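Local coordinates for protein cytochrome c7 (Geobacter sulfurreducens, PDB 3H33) that carries three c-type haems and probably transfers electrons during Fe(III) respiration, at residues T8-V14 / C68-G72. Numbering follows the deposited sequence.
With HEM (protoporphyrin IX containing Fe), chain D.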
# COMPACT_ATOMS: atom_id res chain seq x y z
N THR A 8 5.83 -11.86 -0.37
CA THR A 8 6.46 -11.90 0.94
C THR A 8 6.32 -13.29 1.54
O THR A 8 5.35 -14.00 1.25
CB THR A 8 5.83 -10.86 1.91
OG1 THR A 8 4.43 -11.13 2.05
CG2 THR A 8 6.01 -9.45 1.38
N ARG A 9 7.29 -13.68 2.36
CA ARG A 9 7.29 -14.99 3.00
C ARG A 9 5.96 -15.28 3.69
O ARG A 9 5.35 -16.32 3.47
CB ARG A 9 8.40 -15.07 4.06
CG ARG A 9 9.61 -14.21 3.79
CD ARG A 9 10.85 -15.03 3.53
NE ARG A 9 12.06 -14.21 3.57
CZ ARG A 9 13.29 -14.68 3.40
NH1 ARG A 9 13.49 -15.98 3.16
NH2 ARG A 9 14.33 -13.86 3.46
N ILE A 10 5.53 -14.34 4.51
CA ILE A 10 4.30 -14.45 5.29
C ILE A 10 3.01 -14.45 4.45
O ILE A 10 1.92 -14.66 4.98
CB ILE A 10 4.23 -13.30 6.33
CG1 ILE A 10 3.19 -13.61 7.40
CG2 ILE A 10 3.90 -11.99 5.63
CD1 ILE A 10 3.21 -12.63 8.55
N GLY A 11 3.14 -14.23 3.15
CA GLY A 11 1.96 -14.20 2.29
C GLY A 11 2.02 -12.95 1.43
O GLY A 11 2.22 -11.85 1.95
N ALA A 12 1.83 -13.12 0.13
CA ALA A 12 1.88 -12.00 -0.81
C ALA A 12 0.78 -10.94 -0.65
O ALA A 12 -0.37 -11.26 -0.37
CB ALA A 12 1.89 -12.54 -2.24
N VAL A 13 1.17 -9.69 -0.87
CA VAL A 13 0.25 -8.56 -0.78
C VAL A 13 0.00 -7.96 -2.15
O VAL A 13 0.95 -7.64 -2.88
CB VAL A 13 0.82 -7.44 0.12
CG1 VAL A 13 -0.17 -6.28 0.21
CG2 VAL A 13 1.13 -7.99 1.50
N VAL A 14 -1.27 -7.81 -2.52
CA VAL A 14 -1.63 -7.23 -3.80
C VAL A 14 -2.15 -5.80 -3.59
O VAL A 14 -3.18 -5.60 -2.95
CB VAL A 14 -2.70 -8.07 -4.53
CG1 VAL A 14 -3.14 -7.36 -5.81
CG2 VAL A 14 -2.14 -9.45 -4.86
N CYS A 68 -4.22 -8.27 4.28
CA CYS A 68 -3.24 -7.80 3.31
C CYS A 68 -2.43 -8.99 2.82
O CYS A 68 -2.32 -9.23 1.62
CB CYS A 68 -2.27 -6.81 3.94
SG CYS A 68 -2.66 -5.06 3.66
N HIS A 69 -1.86 -9.72 3.77
CA HIS A 69 -1.04 -10.89 3.46
C HIS A 69 -1.91 -12.12 3.25
O HIS A 69 -2.54 -12.61 4.19
CB HIS A 69 -0.05 -11.13 4.60
CG HIS A 69 0.97 -10.04 4.76
ND1 HIS A 69 2.02 -9.83 3.89
CD2 HIS A 69 1.11 -9.10 5.73
CE1 HIS A 69 2.75 -8.81 4.35
NE2 HIS A 69 2.24 -8.33 5.47
N LYS A 70 -1.94 -12.61 2.02
CA LYS A 70 -2.73 -13.77 1.66
C LYS A 70 -1.93 -14.73 0.80
O LYS A 70 -1.06 -14.31 0.04
CB LYS A 70 -3.98 -13.33 0.89
CG LYS A 70 -4.79 -12.27 1.61
CD LYS A 70 -5.98 -11.82 0.80
CE LYS A 70 -6.85 -10.85 1.59
NZ LYS A 70 -8.02 -10.37 0.81
N GLY A 71 -2.21 -16.03 0.93
CA GLY A 71 -1.51 -17.02 0.13
C GLY A 71 -0.50 -17.90 0.84
O GLY A 71 0.21 -18.67 0.19
N GLY A 72 -0.42 -17.81 2.17
CA GLY A 72 0.52 -18.64 2.90
C GLY A 72 1.98 -18.28 2.69
O GLY A 72 2.75 -18.28 3.68
CHA HEM D . 5.94 -7.04 4.62
CHB HEM D . 4.20 -9.04 8.62
CHC HEM D . 0.30 -6.31 8.33
CHD HEM D . 1.68 -5.00 3.96
C1A HEM D . 5.85 -7.80 5.77
C2A HEM D . 6.89 -8.66 6.29
C3A HEM D . 6.38 -9.26 7.40
C4A HEM D . 5.04 -8.74 7.56
CMA HEM D . 7.07 -10.30 8.29
CAA HEM D . 8.30 -8.84 5.70
CBA HEM D . 8.25 -9.83 4.55
CGA HEM D . 8.08 -11.26 5.03
O1A HEM D . 7.36 -12.04 4.36
O2A HEM D . 8.67 -11.60 6.07
C1B HEM D . 2.97 -8.48 8.90
C2B HEM D . 2.22 -8.69 10.13
C3B HEM D . 1.14 -7.89 10.10
C4B HEM D . 1.24 -7.18 8.82
CMB HEM D . 2.64 -9.59 11.27
CAB HEM D . 0.11 -7.68 11.22
CBB HEM D . 0.65 -7.13 12.55
C1C HEM D . 0.34 -5.71 7.10
C2C HEM D . -0.78 -4.98 6.52
C3C HEM D . -0.41 -4.69 5.23
C4C HEM D . 0.93 -5.20 5.08
CMC HEM D . -2.15 -4.76 7.16
CAC HEM D . -1.23 -4.04 4.10
CBC HEM D . -1.95 -2.76 4.49
C1D HEM D . 2.99 -5.37 3.77
C2D HEM D . 3.75 -5.09 2.57
C3D HEM D . 4.96 -5.63 2.79
C4D HEM D . 4.95 -6.23 4.10
CMD HEM D . 3.24 -4.41 1.30
CAD HEM D . 6.09 -5.72 1.80
CBD HEM D . 7.02 -4.53 1.80
CGD HEM D . 8.17 -4.72 0.83
O1D HEM D . 7.94 -5.26 -0.27
O2D HEM D . 9.31 -4.33 1.17
NA HEM D . 4.73 -7.83 6.57
NB HEM D . 2.38 -7.53 8.11
NC HEM D . 1.37 -5.85 6.19
ND HEM D . 3.72 -6.08 4.68
FE HEM D . 3.07 -6.80 6.38
O HOH W 1 -3.21 -8.98 -1.01
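A type I beta turn from Thr8 to Gly11, closed by Gly11 N to Thr8 O at 2.9 Å, leads the chain toward the strand containing Val13 and Val14, and the irregular segment 68-72, which follows helix 65-68, passes beside it, closest where the CA atoms of Gly11 and His69 lie 4.6 Å apart. Lys70 N donates to Ala12 O (3.2 Å), and one water joins Val14 N (2.7 Å) to Cys68 O (2.8 Å). Gly11 has phi/psi of 131/130, and a CB here would press against Lys70 N and His69 C. His69 ND1 donates to Gly11 O (2.8 Å), while NE2 of the same ring binds the haem FE at 2.0 Å. Ile10 CG2 covers one ring face in a CH-pi contact, 3.5 Å from the centroid of the His69 ring, while Val13 CG2 comes within 3.1 Å of His69 ND1. Cys68 SG is bonded to haem CAC (1.8 Å), and Ile10 N donates to propionate O1A (2.9 Å). Val13, paired with Tyr6 in the two-stranded sheet, also touches a second haem. With His47 as the other axial ligand, this is the bis-histidine haem site of a multihaem cytochrome c7, its Cys68-His69 pair ending the CXXCH haem-attachment motif.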